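PDB 6WCT: guanylate kinase from Stenotrophomonas maltophilia, which catalyses transfer of a phosphate group from ATP to GMP, giving GDP and ADP, and is probably essential for recycling GMP and, indirectly, cGMP. Local coordinates for residues T23-A28 with T200-R205; L43-Q48 with E194-F199; E64-G67 with H71-S74; R150-K153 with S158-V161. All coordinates share one frame; numbering follows the deposited sequence.

Interaction 1: residues T23-A28 with T200-R205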
loop_
_atom_site.group_PDB
_atom_site.type_symbol
_atom_site.label_atom_id
_atom_site.label_comp_id
_atom_site.label_asym_id
_atom_site.label_seq_id
_atom_site.Cartn_x
_atom_site.Cartn_y
_atom_site.Cartn_z
ATOM N N THR A 23 0.598 -13.002 6.827
ATOM C CA THR A 23 -0.161 -11.762 6.909
ATOM C C THR A 23 -1.648 -12.012 6.674
ATOM O O THR A 23 -2.041 -12.807 5.813
ATOM C CB THR A 23 0.364 -10.733 5.907
ATOM O OG1 THR A 23 1.772 -10.588 6.082
ATOM C CG2 THR A 23 -0.318 -9.383 6.101
ATOM N N LEU A 24 -2.467 -11.312 7.448
ATOM C CA LEU A 24 -3.914 -11.409 7.383
ATOM C C LEU A 24 -4.464 -10.225 6.604
ATOM O O LEU A 24 -4.127 -9.072 6.894
ATOM C CB LEU A 24 -4.509 -11.456 8.789
ATOM C CG LEU A 24 -5.986 -11.813 8.928
ATOM C CD1 LEU A 24 -6.297 -13.131 8.185
ATOM C CD2 LEU A 24 -6.335 -11.946 10.407
ATOM N N TYR A 25 -5.259 -10.520 5.591
ATOM C CA TYR A 25 -5.873 -9.533 4.710
ATOM C C TYR A 25 -7.378 -9.573 4.883
ATOM O O TYR A 25 -7.956 -10.651 5.049
ATOM C CB TYR A 25 -5.523 -9.813 3.245
ATOM C CG TYR A 25 -4.048 -9.727 2.962
ATOM C CD1 TYR A 25 -3.450 -8.510 2.664
ATOM C CD2 TYR A 25 -3.238 -10.849 3.056
ATOM C CE1 TYR A 25 -2.099 -8.421 2.407
ATOM C CE2 TYR A 25 -1.877 -10.765 2.813
ATOM C CZ TYR A 25 -1.317 -9.548 2.486
ATOM O OH TYR A 25 0.038 -9.444 2.255
ATOM N N ILE A 26 -8.012 -8.397 4.884
ATOM C CA ILE A 26 -9.466 -8.305 4.867
ATOM C C ILE A 26 -9.872 -7.486 3.657
ATOM O O ILE A 26 -9.356 -6.381 3.456
ATOM C CB ILE A 26 -10.039 -7.668 6.147
ATOM C CG1 ILE A 26 -9.645 -8.468 7.379
ATOM C CG2 ILE A 26 -11.566 -7.595 6.060
ATOM C CD1 ILE A 26 -10.245 -7.915 8.660
ATOM N N VAL A 27 -10.789 -8.021 2.857
ATOM C CA VAL A 27 -11.402 -7.278 1.759
ATOM C C VAL A 27 -12.904 -7.262 2.030
ATOM O O VAL A 27 -13.550 -8.320 2.050
ATOM C CB VAL A 27 -11.108 -7.887 0.377
ATOM C CG1 VAL A 27 -11.798 -7.058 -0.694
ATOM C CG2 VAL A 27 -9.626 -7.997 0.123
ATOM N N ALA A 28 -13.456 -6.069 2.243
ATOM C CA ALA A 28 -14.867 -5.913 2.531
ATOM C C ALA A 28 -15.542 -5.129 1.419
ATOM O O ALA A 28 -14.929 -4.280 0.768
ATOM C CB ALA A 28 -15.086 -5.181 3.831
ATOM N N THR A 200 0.993 -6.613 -2.922
ATOM C CA THR A 200 2.428 -6.525 -3.149
ATOM C C THR A 200 3.075 -5.526 -2.193
ATOM O O THR A 200 4.101 -5.822 -1.567
ATOM C CB THR A 200 2.696 -6.130 -4.600
ATOM O OG1 THR A 200 2.219 -7.166 -5.480
ATOM C CG2 THR A 200 4.189 -5.848 -4.830
ATOM N N ALA A 201 2.489 -4.332 -2.068
ATOM C CA ALA A 201 3.086 -3.312 -1.214
ATOM C C ALA A 201 3.164 -3.767 0.233
ATOM O O ALA A 201 4.115 -3.420 0.943
ATOM C CB ALA A 201 2.288 -2.015 -1.298
ATOM N N SER A 202 2.178 -4.528 0.694
ATOM C CA SER A 202 2.192 -4.927 2.092
ATOM C C SER A 202 3.399 -5.813 2.404
ATOM O O SER A 202 3.936 -5.743 3.509
ATOM C CB SER A 202 0.881 -5.623 2.459
ATOM O OG SER A 202 0.882 -6.975 2.033
ATOM N N ARG A 203 3.863 -6.623 1.441
ATOM C CA ARG A 203 5.052 -7.439 1.687
ATOM C C ARG A 203 6.341 -6.632 1.685
ATOM O O ARG A 203 7.381 -7.160 2.095
ATOM C CB ARG A 203 5.184 -8.539 0.642
ATOM C CG ARG A 203 3.973 -9.392 0.541
ATOM C CD ARG A 203 4.199 -10.583 -0.330
ATOM N NE ARG A 203 2.914 -11.214 -0.516
ATOM C CZ ARG A 203 2.162 -11.037 -1.592
ATOM N NH1 ARG A 203 2.596 -10.270 -2.590
ATOM N NH2 ARG A 203 0.991 -11.646 -1.664
ATOM N N LEU A 204 6.314 -5.403 1.174
ATOM C CA LEU A 204 7.489 -4.546 1.137
ATOM C C LEU A 204 7.603 -3.637 2.356
ATOM O O LEU A 204 8.592 -2.906 2.471
ATOM C CB LEU A 204 7.461 -3.690 -0.134
ATOM C CG LEU A 204 7.334 -4.473 -1.447
ATOM C CD1 LEU A 204 7.079 -3.521 -2.612
ATOM C CD2 LEU A 204 8.573 -5.302 -1.696
ATOM N N ARG A 205 6.628 -3.664 3.262
ATOM C CA ARG A 205 6.672 -2.804 4.440
ATOM C C ARG A 205 7.907 -3.116 5.288
ATOM O O ARG A 205 8.386 -4.256 5.337
ATOM C CB ARG A 205 5.384 -2.970 5.256
ATOM C CG ARG A 205 4.157 -2.316 4.589
ATOM C CD ARG A 205 2.885 -2.535 5.388
ATOM N NE ARG A 205 2.592 -3.956 5.561
ATOM C CZ ARG A 205 1.605 -4.427 6.320
ATOM N NH1 ARG A 205 0.818 -3.580 6.977
ATOM N NH2 ARG A 205 1.406 -5.739 6.430
#
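Tyr25 and Ser202 carry the polar part of this contact. The phenol of Tyr25 donates to the serine hydroxyl, OH to OG 2.6 Å, and OG sits in the plane of the ring, at its edge, with Tyr25 CE1 3.3 Å from Ser202 OG. With chi1 of 80° the serine oxygen is placed between its own backbone N and carbonyl carbon, where it also bonds Phe199 O one turn back in the helix; a buried hydroxyl is thereby held by two partners. A second polar element lies within 200-205: Arg205 NE reaches Ser202 O at 3.0 Å, in the carbonyl plane and on a lone pair. The bend of the arginine chain at chi3 (-59°) brings NE back to that oxygen.

The van der Waals part is slight. The methyl Thr23 CG2 meets the edge of that guanidinium, 4.0 Å from Arg205 NH2, and the Tyr25 ring also packs against Phe199. Outside the pair, Arg203 turns its charged end to Asp46, and Ala201 packs on Ala201 of the second subunit. Tyr25 and Ser202 are this protein's link between two layers, and a central strand of a parallel sheet with a helix packed on it is the alpha/beta layering of the P-loop kinase fold.

Interaction 2: residues L43-Q48 with E194-F199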
loop_
_atom_site.group_PDB
_atom_site.type_symbol
_atom_site.label_atom_id
_atom_site.label_comp_id
_atom_site.label_asym_id
_atom_site.label_seq_id
_atom_site.Cartn_x
_atom_site.Cartn_y
_atom_site.Cartn_z
ATOM N N LEU A 43 -6.222 -13.510 -6.355
ATOM C CA LEU A 43 -5.537 -14.667 -5.787
ATOM C C LEU A 43 -4.978 -15.587 -6.860
ATOM O O LEU A 43 -3.899 -16.159 -6.671
ATOM C CB LEU A 43 -6.472 -15.438 -4.857
ATOM C CG LEU A 43 -6.938 -14.558 -3.698
ATOM C CD1 LEU A 43 -8.022 -15.228 -2.863
ATOM C CD2 LEU A 43 -5.767 -14.106 -2.856
ATOM N N ALA A 44 -5.667 -15.718 -7.999
ATOM C CA ALA A 44 -5.115 -16.504 -9.097
ATOM C C ALA A 44 -3.790 -15.921 -9.557
ATOM O O ALA A 44 -2.894 -16.656 -9.997
ATOM C CB ALA A 44 -6.106 -16.585 -10.260
ATOM N N ARG A 45 -3.677 -14.593 -9.531
ATOM C CA ARG A 45 -2.433 -13.919 -9.885
ATOM C C ARG A 45 -1.419 -13.949 -8.742
ATOM O O ARG A 45 -0.216 -13.835 -8.984
ATOM C CB ARG A 45 -2.720 -12.476 -10.310
ATOM C CG ARG A 45 -1.583 -11.838 -11.093
ATOM C CD ARG A 45 -1.895 -10.398 -11.443
ATOM N NE ARG A 45 -3.047 -10.305 -12.329
ATOM C CZ ARG A 45 -3.590 -9.158 -12.715
ATOM N NH1 ARG A 45 -3.085 -8.009 -12.291
ATOM N NH2 ARG A 45 -4.641 -9.166 -13.522
ATOM N N ASP A 46 -1.881 -14.036 -7.493
ATOM C CA ASP A 46 -1.012 -13.967 -6.316
ATOM C C ASP A 46 -1.381 -15.160 -5.444
ATOM O O ASP A 46 -2.111 -15.026 -4.453
ATOM C CB ASP A 46 -1.190 -12.652 -5.559
ATOM C CG ASP A 46 -0.070 -12.400 -4.572
ATOM O OD1 ASP A 46 0.792 -13.306 -4.397
ATOM O OD2 ASP A 46 -0.072 -11.302 -3.962
ATOM N N PRO A 47 -0.885 -16.352 -5.784
ATOM C CA PRO A 47 -1.338 -17.573 -5.102
ATOM C C PRO A 47 -0.778 -17.788 -3.701
ATOM O O PRO A 47 -1.191 -18.750 -3.037
ATOM C CB PRO A 47 -0.877 -18.682 -6.053
ATOM C CG PRO A 47 0.393 -18.114 -6.671
ATOM C CD PRO A 47 0.149 -16.614 -6.793
ATOM N N GLN A 48 0.156 -16.960 -3.227
ATOM C CA GLN A 48 0.614 -17.182 -1.862
ATOM C C GLN A 48 -0.403 -16.737 -0.806
ATOM O O GLN A 48 -0.099 -16.811 0.389
ATOM C CB GLN A 48 1.958 -16.498 -1.637
ATOM C CG GLN A 48 1.864 -15.060 -1.281
ATOM C CD GLN A 48 3.232 -14.441 -1.145
ATOM O OE1 GLN A 48 3.602 -13.580 -1.937
ATOM N NE2 GLN A 48 4.003 -14.889 -0.150
ATOM N N GLU A 194 -5.254 -3.023 -8.849
ATOM C CA GLU A 194 -5.115 -2.211 -7.644
ATOM C C GLU A 194 -5.068 -3.079 -6.393
ATOM O O GLU A 194 -4.281 -2.821 -5.479
ATOM C CB GLU A 194 -6.259 -1.191 -7.585
ATOM C CG GLU A 194 -6.191 -0.168 -8.753
ATOM C CD GLU A 194 -7.226 0.956 -8.670
ATOM O OE1 GLU A 194 -8.273 0.781 -8.011
ATOM O OE2 GLU A 194 -6.980 2.028 -9.272
ATOM N N LEU A 195 -5.908 -4.105 -6.321
ATOM C CA LEU A 195 -5.825 -4.996 -5.173
ATOM C C LEU A 195 -4.493 -5.744 -5.184
ATOM O O LEU A 195 -3.902 -5.987 -4.126
ATOM C CB LEU A 195 -7.018 -5.953 -5.153
ATOM C CG LEU A 195 -7.181 -6.801 -3.888
ATOM C CD1 LEU A 195 -7.342 -5.929 -2.671
ATOM C CD2 LEU A 195 -8.291 -7.831 -3.996
ATOM N N CYS A 196 -4.000 -6.121 -6.367
ATOM C CA CYS A 196 -2.679 -6.746 -6.421
ATOM C C CYS A 196 -1.588 -5.791 -5.936
ATOM O O CYS A 196 -0.673 -6.207 -5.221
ATOM C CB CYS A 196 -2.369 -7.243 -7.835
ATOM S SG CYS A 196 -3.360 -8.661 -8.380
ATOM N N ALA A 197 -1.652 -4.512 -6.324
ATOM C CA ALA A 197 -0.650 -3.559 -5.844
ATOM C C ALA A 197 -0.675 -3.446 -4.324
ATOM O O ALA A 197 0.379 -3.366 -3.688
ATOM C CB ALA A 197 -0.852 -2.190 -6.482
ATOM N N ILE A 198 -1.870 -3.447 -3.726
ATOM C CA ILE A 198 -1.985 -3.369 -2.268
ATOM C C ILE A 198 -1.342 -4.587 -1.615
ATOM O O ILE A 198 -0.600 -4.465 -0.637
ATOM C CB ILE A 198 -3.458 -3.230 -1.851
ATOM C CG1 ILE A 198 -4.027 -1.873 -2.292
ATOM C CG2 ILE A 198 -3.630 -3.481 -0.321
ATOM C CD1 ILE A 198 -5.557 -1.732 -2.029
ATOM N N PHE A 199 -1.610 -5.791 -2.150
ATOM C CA PHE A 199 -1.004 -6.990 -1.567
ATOM C C PHE A 199 0.513 -6.985 -1.737
ATOM O O PHE A 199 1.253 -7.303 -0.793
ATOM C CB PHE A 199 -1.621 -8.246 -2.165
ATOM C CG PHE A 199 -3.061 -8.453 -1.779
ATOM C CD1 PHE A 199 -3.641 -7.695 -0.768
ATOM C CD2 PHE A 199 -3.828 -9.396 -2.417
ATOM C CE1 PHE A 199 -4.975 -7.886 -0.409
ATOM C CE2 PHE A 199 -5.157 -9.600 -2.058
ATOM C CZ PHE A 199 -5.731 -8.845 -1.063
HETATM O O HOH W 1 -0.323 -9.390 -5.516
#
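Asp46 OD2 is gripped by two partners: a water lies 2.5 Å from OD2 and donates to it, and Arg203 NH2, farther along helix 188-203, forms a salt bridge with the same oxygen. The water gives its other hydrogen to Cys196 O, 3.2 Å from the water oxygen, and so links the two segments without any direct hydrogen bond between them. In this P-loop kinase fold the contact joins the end of helix 35-45, the helix that follows the phosphate-binding loop, to helix 188-203.

Asp46 is where the chain leaves helical geometry. Its carboxylate carbon stands anti to the backbone N (chi1 -165°), which carries the group across to the neighbouring helix, and OD2 comes to 3.9 Å from Phe199 CB. The carboxylate and the phenyl plane are inclined by 53°, so the two groups are neither stacked nor perpendicular. Arginine and water together would be expected to favour the charged form of Asp46.

The Phe199 ring packs on Thr42 and Ile49, and Leu195 O lies 3.5 Å above one face of it, displaced toward the rim. Arg45, an exposed residue, runs past Cys196, its chain bent at chi3 (-64°), while its NH1 forms a salt bridge with Asp193, just before 194-199. The arginine meets the cysteine sulfur with two atoms: Arg45 CD is nearest, 3.8 Å from Cys196 SG, and Arg45 NH1 is only slightly farther from SG at 4.0 Å.

Interaction 3: residues E64-G67 with H71-S74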
loop_
_atom_site.group_PDB
_atom_site.type_symbol
_atom_site.label_atom_id
_atom_site.label_comp_id
_atom_site.label_asym_id
_atom_site.label_seq_id
_atom_site.Cartn_x
_atom_site.Cartn_y
_atom_site.Cartn_z
ATOM N N GLU A 64 -25.798 -20.410 -5.478
ATOM C CA GLU A 64 -24.826 -20.717 -4.440
ATOM C C GLU A 64 -24.674 -22.224 -4.253
ATOM O O GLU A 64 -25.630 -22.990 -4.381
ATOM C CB GLU A 64 -25.239 -20.040 -3.140
ATOM C CG GLU A 64 -24.916 -18.551 -3.127
ATOM C CD GLU A 64 -25.399 -17.875 -1.876
ATOM O OE1 GLU A 64 -26.248 -18.475 -1.188
ATOM O OE2 GLU A 64 -24.927 -16.763 -1.569
ATOM N N VAL A 65 -23.445 -22.638 -3.958
ATOM C CA VAL A 65 -23.085 -24.038 -3.742
ATOM C C VAL A 65 -22.575 -24.176 -2.318
ATOM O O VAL A 65 -21.649 -23.462 -1.907
ATOM C CB VAL A 65 -22.038 -24.528 -4.752
ATOM C CG1 VAL A 65 -21.672 -25.988 -4.480
ATOM C CG2 VAL A 65 -22.568 -24.365 -6.170
ATOM N N ASN A 66 -23.194 -25.061 -1.558
ATOM C CA ASN A 66 -22.733 -25.301 -0.201
ATOM C C ASN A 66 -21.358 -25.961 -0.243
ATOM O O ASN A 66 -21.143 -26.919 -0.988
ATOM C CB ASN A 66 -23.755 -26.157 0.534
ATOM C CG ASN A 66 -23.475 -26.257 1.998
ATOM O OD1 ASN A 66 -22.541 -25.638 2.503
ATOM N ND2 ASN A 66 -24.321 -26.989 2.710
ATOM N N GLY A 67 -20.420 -25.435 0.542
ATOM C CA GLY A 67 -19.039 -25.887 0.507
ATOM C C GLY A 67 -18.159 -25.116 -0.459
ATOM O O GLY A 67 -16.938 -25.319 -0.463
ATOM N N HIS A 71 -19.985 -22.319 3.896
ATOM C CA HIS A 71 -20.465 -23.520 4.565
ATOM C C HIS A 71 -21.800 -23.135 5.196
ATOM O O HIS A 71 -21.842 -22.445 6.219
ATOM C CB HIS A 71 -19.458 -24.015 5.595
ATOM C CG HIS A 71 -18.141 -24.409 5.005
ATOM N ND1 HIS A 71 -17.986 -25.522 4.206
ATOM C CD2 HIS A 71 -16.922 -23.822 5.070
ATOM C CE1 HIS A 71 -16.724 -25.616 3.824
ATOM N NE2 HIS A 71 -16.056 -24.597 4.336
ATOM N N PHE A 72 -22.894 -23.545 4.568
ATOM C CA PHE A 72 -24.218 -23.224 5.077
ATOM C C PHE A 72 -24.599 -24.223 6.152
ATOM O O PHE A 72 -24.573 -25.428 5.917
ATOM C CB PHE A 72 -25.263 -23.252 3.971
ATOM C CG PHE A 72 -25.056 -22.214 2.914
ATOM C CD1 PHE A 72 -24.278 -22.497 1.799
ATOM C CD2 PHE A 72 -25.655 -20.966 3.020
ATOM C CE1 PHE A 72 -24.087 -21.541 0.806
ATOM C CE2 PHE A 72 -25.471 -19.995 2.033
ATOM C CZ PHE A 72 -24.690 -20.279 0.927
ATOM N N VAL A 73 -24.942 -23.727 7.337
ATOM C CA VAL A 73 -25.368 -24.579 8.434
ATOM C C VAL A 73 -26.647 -23.997 9.024
ATOM O O VAL A 73 -27.101 -22.921 8.643
ATOM C CB VAL A 73 -24.287 -24.724 9.516
ATOM C CG1 VAL A 73 -23.071 -25.410 8.929
ATOM C CG2 VAL A 73 -23.953 -23.367 10.131
ATOM N N SER A 74 -27.246 -24.746 9.941
ATOM C CA SER A 74 -28.424 -24.252 10.623
ATOM C C SER A 74 -28.021 -23.187 11.635
ATOM O O SER A 74 -26.854 -23.075 12.018
ATOM C CB SER A 74 -29.150 -25.394 11.326
ATOM O OG SER A 74 -28.402 -25.847 12.442
HETATM O O HOH W 2 -20.231 -27.114 3.564
#
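The Phe72 ring is met at its edge by Asn66, whose CA lies in the ring plane 3.8 Å from Phe72 CD1, while Val65 O is also near that plane. Glu64 approaches at the far end of the ring and obliquely, OE1 3.2 Å from Phe72 CZ, with the carboxylate plane turned 47° from the ring. The Asn66 amide stands almost upright to the Phe72 ring, at 83°. These groups close a short loop within the GMP-binding domain, where strand 71-72 is an edge strand of the small mixed sheet, parallel to 55-56.

Glu64 belongs to the second shell of the nucleotide site: OE2 forms a salt bridge with Arg58, which binds GMP, and OE1 accepts from Arg61 N, so the carboxylate probably helps to position both. At the turn, Gly67 has a backbone conformation that suits glycine, and its CA lies 3.9 Å from His71 ND1.

The clasp between the two sides is Asn66 OD1. Asn66 CG, anti to N (chi1 -170°), carries this oxygen to strand 71-72, where a water 2.9 Å from OD1 donates to it and also bonds His71 ND1. The same oxygen accepts from Phe72 N at 3.0 Å, the donor standing well above the carbonyl plane.

Interaction 4: residues R150-K153 with S158-V161. With PO4 (phosphate ion), chain F.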
loop_
_atom_site.group_PDB
_atom_site.type_symbol
_atom_site.label_atom_id
_atom_site.label_comp_id
_atom_site.label_asym_id
_atom_site.label_seq_id
_atom_site.Cartn_x
_atom_site.Cartn_y
_atom_site.Cartn_z
ATOM N N ARG A 150 -26.034 -5.756 -10.676
ATOM C CA ARG A 150 -25.396 -7.037 -10.373
ATOM C C ARG A 150 -26.311 -7.959 -9.566
ATOM O O ARG A 150 -26.124 -9.181 -9.597
ATOM C CB ARG A 150 -24.055 -6.834 -9.654
ATOM C CG ARG A 150 -23.215 -8.121 -9.514
ATOM C CD ARG A 150 -21.721 -7.816 -9.516
ATOM N NE ARG A 150 -20.917 -8.819 -8.810
ATOM C CZ ARG A 150 -20.027 -9.625 -9.392
ATOM N NH1 ARG A 150 -19.815 -9.559 -10.702
ATOM N NH2 ARG A 150 -19.337 -10.492 -8.656
ATOM N N MET A 151 -27.304 -7.412 -8.856
ATOM C CA MET A 151 -28.168 -8.266 -8.045
ATOM C C MET A 151 -29.202 -8.990 -8.898
ATOM O O MET A 151 -29.453 -10.182 -8.688
ATOM C CB MET A 151 -28.872 -7.447 -6.964
ATOM C CG MET A 151 -28.102 -7.309 -5.672
ATOM S SD MET A 151 -29.010 -6.282 -4.516
ATOM C CE MET A 151 -27.698 -5.241 -3.884
ATOM N N ARG A 152 -29.808 -8.305 -9.865
ATOM C CA ARG A 152 -30.785 -8.987 -10.703
ATOM C C ARG A 152 -30.139 -9.816 -11.812
ATOM O O ARG A 152 -30.861 -10.434 -12.604
ATOM C CB ARG A 152 -31.791 -7.984 -11.285
ATOM C CG ARG A 152 -31.211 -6.841 -12.088
ATOM C CD ARG A 152 -31.573 -5.487 -11.473
ATOM N NE ARG A 152 -32.979 -5.381 -11.082
ATOM C CZ ARG A 152 -33.516 -4.314 -10.490
ATOM N NH1 ARG A 152 -32.769 -3.252 -10.217
ATOM N NH2 ARG A 152 -34.802 -4.306 -10.168
ATOM N N LYS A 153 -28.808 -9.856 -11.879
ATOM C CA LYS A 153 -28.088 -10.778 -12.748
ATOM C C LYS A 153 -27.531 -11.975 -11.988
ATOM O O LYS A 153 -26.877 -12.833 -12.591
ATOM C CB LYS A 153 -26.952 -10.052 -13.480
ATOM N N SER A 158 -37.120 -10.550 -5.653
ATOM C CA SER A 158 -38.262 -9.659 -5.693
ATOM C C SER A 158 -37.811 -8.222 -5.478
ATOM O O SER A 158 -36.705 -7.948 -4.999
ATOM C CB SER A 158 -39.289 -10.040 -4.632
ATOM O OG SER A 158 -38.815 -9.706 -3.343
ATOM N N GLU A 159 -38.695 -7.291 -5.831
ATOM C CA GLU A 159 -38.411 -5.884 -5.576
ATOM C C GLU A 159 -38.273 -5.615 -4.084
ATOM O O GLU A 159 -37.454 -4.784 -3.670
ATOM C CB GLU A 159 -39.493 -5.003 -6.191
ATOM C CG GLU A 159 -38.984 -3.628 -6.576
ATOM C CD GLU A 159 -37.722 -3.694 -7.426
ATOM O OE1 GLU A 159 -36.653 -3.240 -6.949
ATOM O OE2 GLU A 159 -37.803 -4.206 -8.565
ATOM N N ALA A 160 -39.073 -6.295 -3.258
ATOM C CA ALA A 160 -38.976 -6.092 -1.816
ATOM C C ALA A 160 -37.651 -6.607 -1.262
ATOM O O ALA A 160 -37.070 -5.999 -0.356
ATOM C CB ALA A 160 -40.140 -6.790 -1.117
ATOM N N VAL A 161 -37.155 -7.727 -1.790
ATOM C CA VAL A 161 -35.863 -8.221 -1.342
ATOM C C VAL A 161 -34.745 -7.341 -1.885
ATOM O O VAL A 161 -33.767 -7.057 -1.184
ATOM C CB VAL A 161 -35.688 -9.699 -1.725
ATOM C CG1 VAL A 161 -34.270 -10.156 -1.452
ATOM C CG2 VAL A 161 -36.642 -10.543 -0.927
HETATM P P PO4 F . -19.957 -10.283 -4.886
HETATM O O1 PO4 F . -18.736 -10.070 -4.021
HETATM O O2 PO4 F . -19.580 -11.240 -5.984
HETATM O O3 PO4 F . -20.419 -8.997 -5.542
HETATM O O4 PO4 F . -21.059 -10.851 -4.020
#
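A single long salt bridge, Arg152 NH2 to Glu159 OE2 at 3.4 Å, accounts for the whole of the close contact, and it spans the turn between two helices on an exposed surface. The bridge is single because only NH2 comes near the carboxylate, with Glu159 OE1 farther from Arg152 NH2 at 3.9 Å. OE2 lies at the edge of the guanidinium, near its plane, and the two flat groups are inclined by 42°. Arg152 reaches over from segment 150-153 by bending at both chi2 and chi3; Glu159, in the first turn of helix 159-173, bends at chi2 (51°) to meet it. That second helix is opened by Ser158, its N-cap, whose OG accepts from Val161 N at 3.0 Å.

Two residues earlier, Arg150 extends to a phosphate ion. Its NH2 donates to phosphate O2 at 2.8 Å, while NE makes a weak bond to O3, 3.3 Å away; the phosphorus lies in the guanidinium plane, off its edge. Arg154 and the P-loop residues Gly32, Gly34 and Ser36 hold the same ion. Arg150 and Arg154 are ADP-binding residues, and the ion, probably from the crystallisation liquor, is consistent with a site that collects positive charge for nucleotide phosphates, whereas the bridge outside it is a loose surface attraction.

How the interactions relate
Interactions 1 and 2 share helix 188-203 and touch through a salt bridge and a pair of rings. Both are partly buried, combine aromatic packing with a few satisfied polar atoms, and border the second subunit. Interactions 3 and 4 are surface contacts, each closing a short turn, with centres about 21 Å apart. Interaction 3 relies on an amide and a ring beside the GMP site, interaction 4 on an exposed salt bridge, with Arg150 of the same segment at the phosphate. Along the chain both lie nested within the loop closed by interaction 2, which interaction 1 encloses in turn.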